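YerB protein (Bacillus subtilis, PDB 2PSB) is a putative lipoprotein of unknown function that interacts with PcrA, although this interaction is not essential for cell viability or for repair of UV-induced lesions. Local coordinates at residues V186-N191 / N296-L301; I231-A236 / K256-Q261. All coordinates share one frame; numbering follows the deposited sequence.

Overall arrangement
Contacts 1 and 2 lie on the same side of the chain's centre, their centres about 12 Å apart. Along the chain contact 2 is nested inside contact 1: residues 186-191 come first, then 231-236 and 256-261, and finally 296-301. The two meet where strand 293-298 runs parallel to strand 230-240, which on its other edge pairs with strand 255-261 along residues 231-235. Contact 2 is thus a pairing of strands edge to edge, whereas contact 1 joins strand 293-298 to strand 183-187 of a separate six-stranded antiparallel sheet. Together they link two sheets through strands 183-187, 230-240, 255-261 and 293-298.

Contact 1 (V186-N191 / N296-L301)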
loop_
_atom_site.group_PDB
_atom_site.type_symbol
_atom_site.label_atom_id
_atom_site.label_comp_id
_atom_site.label_asym_id
_atom_site.label_seq_id
_atom_site.Cartn_x
_atom_site.Cartn_y
_atom_site.Cartn_z
ATOM N N VAL A 186 -1.477 15.309 -4.447
ATOM C CA VAL A 186 -1.433 14.426 -5.605
ATOM C C VAL A 186 -2.823 14.398 -6.217
ATOM O O VAL A 186 -3.800 14.059 -5.551
ATOM C CB VAL A 186 -1.036 12.981 -5.203
ATOM C CG1 VAL A 186 -0.866 12.111 -6.444
ATOM C CG2 VAL A 186 0.247 13.008 -4.378
ATOM N N ASP A 187 -2.913 14.776 -7.484
ATOM C CA ASP A 187 -4.198 14.778 -8.158
ATOM C C ASP A 187 -4.289 13.641 -9.163
ATOM O O ASP A 187 -3.532 13.591 -10.128
ATOM C CB ASP A 187 -4.428 16.113 -8.865
ATOM C CG ASP A 187 -5.626 16.079 -9.778
ATOM O OD1 ASP A 187 -6.720 15.678 -9.321
ATOM O OD2 ASP A 187 -5.473 16.453 -10.956
ATOM N N TYR A 188 -5.218 12.723 -8.917
ATOM C CA TYR A 188 -5.426 11.584 -9.803
ATOM C C TYR A 188 -6.617 11.834 -10.712
ATOM O O TYR A 188 -6.705 11.258 -11.789
ATOM C CB TYR A 188 -5.687 10.306 -8.999
ATOM C CG TYR A 188 -4.466 9.676 -8.376
ATOM C CD1 TYR A 188 -4.247 9.734 -6.998
ATOM C CD2 TYR A 188 -3.547 8.985 -9.160
ATOM C CE1 TYR A 188 -3.144 9.098 -6.419
ATOM C CE2 TYR A 188 -2.444 8.355 -8.597
ATOM C CZ TYR A 188 -2.247 8.408 -7.232
ATOM O OH TYR A 188 -1.179 7.729 -6.695
ATOM N N GLY A 189 -7.534 12.687 -10.271
ATOM C CA GLY A 189 -8.719 12.981 -11.059
ATOM C C GLY A 189 -8.440 13.550 -12.438
ATOM O O GLY A 189 -7.310 13.917 -12.752
ATOM N N THR A 190 -9.479 13.614 -13.266
ATOM C CA THR A 190 -9.359 14.152 -14.619
ATOM C C THR A 190 -10.358 15.292 -14.852
ATOM O O THR A 190 -10.890 15.872 -13.904
ATOM C CB THR A 190 -9.603 13.061 -15.688
ATOM O OG1 THR A 190 -9.293 13.587 -16.985
ATOM C CG2 THR A 190 -11.057 12.614 -15.676
ATOM N N ASN A 191 -10.609 15.596 -16.122
ATOM C CA ASN A 191 -11.523 16.659 -16.520
ATOM C C ASN A 191 -12.828 16.778 -15.735
ATOM O O ASN A 191 -13.204 17.874 -15.321
ATOM C CB ASN A 191 -11.840 16.524 -18.011
ATOM C CG ASN A 191 -10.735 17.073 -18.891
ATOM O OD1 ASN A 191 -9.601 16.580 -18.881
ATOM N ND2 ASN A 191 -11.059 18.106 -19.656
ATOM N N ASN A 296 2.972 6.556 -3.366
ATOM C CA ASN A 296 1.976 6.968 -4.343
ATOM C C ASN A 296 2.503 6.802 -5.745
ATOM O O ASN A 296 3.422 7.506 -6.154
ATOM C CB ASN A 296 1.603 8.430 -4.148
ATOM C CG ASN A 296 0.447 8.600 -3.230
ATOM O OD1 ASN A 296 -0.705 8.444 -3.634
ATOM N ND2 ASN A 296 0.730 8.905 -1.981
ATOM N N ILE A 297 1.936 5.863 -6.485
ATOM C CA ILE A 297 2.372 5.667 -7.851
ATOM C C ILE A 297 1.512 6.550 -8.759
ATOM O O ILE A 297 0.277 6.553 -8.674
ATOM C CB ILE A 297 2.260 4.187 -8.249
ATOM C CG1 ILE A 297 3.355 3.393 -7.525
ATOM C CG2 ILE A 297 2.376 4.031 -9.780
ATOM C CD1 ILE A 297 3.092 1.887 -7.446
ATOM N N VAL A 298 2.182 7.319 -9.608
ATOM C CA VAL A 298 1.495 8.219 -10.532
ATOM C C VAL A 298 2.017 8.038 -11.952
ATOM O O VAL A 298 3.174 7.684 -12.149
ATOM C CB VAL A 298 1.724 9.711 -10.134
ATOM C CG1 VAL A 298 1.369 9.921 -8.673
ATOM C CG2 VAL A 298 3.174 10.108 -10.399
ATOM N N PRO A 299 1.161 8.259 -12.960
ATOM C CA PRO A 299 1.618 8.115 -14.348
ATOM C C PRO A 299 2.361 9.366 -14.840
ATOM O O PRO A 299 2.952 9.358 -15.910
ATOM C CB PRO A 299 0.326 7.846 -15.118
ATOM C CG PRO A 299 -0.708 8.555 -14.304
ATOM C CD PRO A 299 -0.307 8.255 -12.884
ATOM N N ASP A 300 2.335 10.433 -14.042
ATOM C CA ASP A 300 3.013 11.678 -14.392
ATOM C C ASP A 300 3.412 12.442 -13.135
ATOM O O ASP A 300 2.565 12.921 -12.384
ATOM C CB ASP A 300 2.109 12.557 -15.262
ATOM C CG ASP A 300 2.796 13.837 -15.723
ATOM O OD1 ASP A 300 2.148 14.624 -16.435
ATOM O OD2 ASP A 300 3.974 14.064 -15.377
ATOM N N LEU A 301 4.717 12.558 -12.921
ATOM C CA LEU A 301 5.261 13.250 -11.759
ATOM C C LEU A 301 4.679 14.659 -11.649
ATOM O O LEU A 301 4.870 15.348 -10.649
ATOM C CB LEU A 301 6.790 13.296 -11.873
ATOM C CG LEU A 301 7.633 13.265 -10.596
ATOM C CD1 LEU A 301 7.628 14.629 -9.954
ATOM C CD2 LEU A 301 7.098 12.204 -9.639
#
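The Tyr188 ring lies against Val298, its CE2 lying 4.1 Å from Val298 CG1, while its hydroxyl goes on to the backbone of the opposing strand. There the OH donates a hydrogen bond to the carbonyl oxygen of Ile297, with Tyr188 OH and Ile297 O 2.7 Å apart. The hydroxyl stands above the carbonyl plane, about 51° out of it, whereas seen from the tyrosine the acceptor sits near the plane of the ring at its phenolic edge. CG stands anti to the carbonyl carbon (chi1 -77°) where the ring sets out from the turn after strand 183-187; the far end of the ring comes nearest to residues 296-301. A phenylalanine in its place would probably leave the Ile297 carbonyl without this bond and the ring with less to fix its tip. The ring also rests on Glu57 and Leu59 of strand 54-59, which runs parallel to strand 293-298.

Val186, two residues earlier, turns its side chain toward the same strand. Its CG1 is anti to the backbone N (chi1 -175°) and meets Val298 CG1 at 3.8 Å, so that one methyl of Val298 serves both the valine and the tyrosine. The side chain of Ile297 points the other way, onto Ile56, Ala58, Ala236 and His238. Beyond Pro299 the chain leads to strand 304-307, which pairs with strand 183-187. The arrangement is that of two beta layers packed through apolar side chains, pinned by a buried side-chain-to-backbone bond beside the crossing from one layer to the next.

Contact 2 (I231-A236 / K256-Q261); sequences IFIVEA and KGLLFQ
Ile233 and Phe260 meet obliquely on one face of the paired strands, with Ile233 CD1 3.4 Å from Phe260 CE1. Ile233 holds CD1 anti to CA about the CB-CG1 bond (chi2 173°), which brings this methyl up to the phenyl ring. Phe260 is also shared with Ile231, its direct partner in the ladder: the two CB atoms of Ile231 and Phe260 are 3.8 Å apart, and the ring turns an edge to the Ile231 carbonyl oxygen. The end of the Ile231 side chain leads away from the neighbouring strand, leaving CB and CG1 to make the contact. Leu258 follows on the same face beside Ile233, and Ala304 and Ile306 of strand 304-307 pack against this row.

Ile231 and Phe260 form one hydrogen-bonded pair and Ile233 and Leu258 the next, each joined by two backbone bonds; the Phe260 N to Ile231 O bond is 2.8 Å long. On the other face Phe232 touches Leu259, Phe232 CB being 4.1 Å from Leu259 CD1. Val234, whose cross-strand partner is Gly257, a residue that brings no side chain of its own, sets CG2 over the centre of the Phe232 ring.

At the Glu235-Lys256 end of the ladder, where the lysine is exposed, the two side chains run side by side, the aliphatic part of the lysine against the carboxylate, but Glu235 OE1 and Lys256 NZ remain 5.4 Å apart. A water links Glu235 O and OE1 to Lys256 N, while OE2 approaches Leu301 N in a probable, unusually short hydrogen bond. The strands run at 173° to each other as a regular antiparallel ladder, and with strand 293-298 parallel on its far side, strand 230-240 becomes an inner strand of a mixed beta sheet.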
loop_
_atom_site.group_PDB
_atom_site.type_symbol
_atom_site.label_atom_id
_atom_site.label_comp_id
_atom_site.label_asym_id
_atom_site.label_seq_id
_atom_site.Cartn_x
_atom_site.Cartn_y
_atom_site.Cartn_z
ATOM N N ILE A 231 6.839 9.847 2.423
ATOM C CA ILE A 231 5.911 9.926 1.309
ATOM C C ILE A 231 6.813 9.722 0.088
ATOM O O ILE A 231 7.721 10.525 -0.187
ATOM C CB ILE A 231 5.200 11.296 1.166
ATOM C CG1 ILE A 231 4.685 11.814 2.519
ATOM C CG2 ILE A 231 4.050 11.145 0.174
ATOM C CD1 ILE A 231 3.684 10.923 3.232
ATOM N N PHE A 232 6.551 8.646 -0.640
ATOM C CA PHE A 232 7.335 8.282 -1.795
ATOM C C PHE A 232 6.470 8.287 -3.053
ATOM O O PHE A 232 5.683 7.358 -3.279
ATOM C CB PHE A 232 7.931 6.896 -1.547
ATOM C CG PHE A 232 8.901 6.445 -2.597
ATOM C CD1 PHE A 232 9.503 7.359 -3.463
ATOM C CD2 PHE A 232 9.254 5.101 -2.690
ATOM C CE1 PHE A 232 10.434 6.936 -4.399
ATOM C CE2 PHE A 232 10.188 4.671 -3.627
ATOM C CZ PHE A 232 10.781 5.595 -4.483
ATOM N N ILE A 233 6.617 9.334 -3.861
ATOM C CA ILE A 233 5.842 9.468 -5.087
ATOM C C ILE A 233 6.650 8.866 -6.216
ATOM O O ILE A 233 7.752 9.317 -6.503
ATOM C CB ILE A 233 5.514 10.969 -5.368
ATOM C CG1 ILE A 233 4.744 11.538 -4.172
ATOM C CG2 ILE A 233 4.694 11.118 -6.664
ATOM C CD1 ILE A 233 4.505 13.027 -4.220
ATOM N N VAL A 234 6.098 7.828 -6.839
ATOM C CA VAL A 234 6.772 7.124 -7.921
ATOM C C VAL A 234 6.100 7.291 -9.287
ATOM O O VAL A 234 4.891 7.120 -9.415
ATOM C CB VAL A 234 6.885 5.620 -7.557
ATOM C CG1 VAL A 234 7.337 4.800 -8.747
ATOM C CG2 VAL A 234 7.877 5.452 -6.408
ATOM N N GLU A 235 6.897 7.633 -10.301
ATOM C CA GLU A 235 6.385 7.815 -11.659
ATOM C C GLU A 235 6.628 6.567 -12.477
ATOM O O GLU A 235 7.764 6.232 -12.791
ATOM C CB GLU A 235 7.062 8.998 -12.354
ATOM C CG GLU A 235 6.463 9.306 -13.729
ATOM C CD GLU A 235 7.033 10.566 -14.363
ATOM O OE1 GLU A 235 8.209 10.551 -14.794
ATOM O OE2 GLU A 235 6.306 11.581 -14.424
ATOM N N ALA A 236 5.548 5.893 -12.844
ATOM C CA ALA A 236 5.639 4.657 -13.606
ATOM C C ALA A 236 4.732 4.699 -14.829
ATOM O O ALA A 236 3.631 5.247 -14.774
ATOM C CB ALA A 236 5.260 3.484 -12.711
ATOM N N LYS A 256 11.607 8.238 -12.450
ATOM C CA LYS A 256 11.791 9.309 -11.480
ATOM C C LYS A 256 10.744 9.358 -10.375
ATOM O O LYS A 256 9.694 8.720 -10.465
ATOM C CB LYS A 256 11.833 10.650 -12.209
ATOM C CG LYS A 256 10.708 10.842 -13.206
ATOM C CD LYS A 256 10.944 12.082 -14.065
ATOM C CE LYS A 256 12.177 11.940 -14.950
ATOM N NZ LYS A 256 13.438 11.686 -14.184
ATOM N N GLY A 257 11.040 10.131 -9.335
ATOM C CA GLY A 257 10.116 10.249 -8.228
ATOM C C GLY A 257 10.516 11.307 -7.226
ATOM O O GLY A 257 11.557 11.937 -7.361
ATOM N N LEU A 258 9.670 11.487 -6.218
ATOM C CA LEU A 258 9.869 12.461 -5.155
ATOM C C LEU A 258 9.799 11.776 -3.803
ATOM O O LEU A 258 8.970 10.903 -3.584
ATOM C CB LEU A 258 8.782 13.536 -5.223
ATOM C CG LEU A 258 8.875 14.667 -6.250
ATOM C CD1 LEU A 258 9.789 14.314 -7.418
ATOM C CD2 LEU A 258 7.484 14.967 -6.718
ATOM N N LEU A 259 10.652 12.199 -2.886
ATOM C CA LEU A 259 10.677 11.619 -1.557
ATOM C C LEU A 259 10.530 12.711 -0.506
ATOM O O LEU A 259 11.345 13.632 -0.443
ATOM C CB LEU A 259 11.989 10.862 -1.355
ATOM C CG LEU A 259 12.151 10.105 -0.036
ATOM C CD1 LEU A 259 11.052 9.016 0.114
ATOM C CD2 LEU A 259 13.534 9.478 -0.011
ATOM N N PHE A 260 9.480 12.604 0.308
ATOM C CA PHE A 260 9.204 13.573 1.364
ATOM C C PHE A 260 9.337 12.955 2.741
ATOM O O PHE A 260 8.607 12.019 3.091
ATOM C CB PHE A 260 7.786 14.135 1.253
ATOM C CG PHE A 260 7.483 14.781 -0.058
ATOM C CD1 PHE A 260 7.253 14.012 -1.190
ATOM C CD2 PHE A 260 7.419 16.175 -0.161
ATOM C CE1 PHE A 260 6.962 14.615 -2.412
ATOM C CE2 PHE A 260 7.130 16.785 -1.377
ATOM C CZ PHE A 260 6.902 16.005 -2.504
ATOM N N GLN A 261 10.257 13.501 3.524
ATOM C CA GLN A 261 10.496 13.041 4.882
ATOM C C GLN A 261 11.006 14.234 5.694
ATOM O O GLN A 261 11.760 15.058 5.181
ATOM C CB GLN A 261 11.517 11.893 4.874
ATOM C CG GLN A 261 12.495 11.960 3.724
ATOM C CD GLN A 261 13.550 10.862 3.755
ATOM O OE1 GLN A 261 13.241 9.668 3.807
ATOM N NE2 GLN A 261 14.808 11.267 3.707
HETATM O O HOH W 1 9.266 7.633 -14.676
#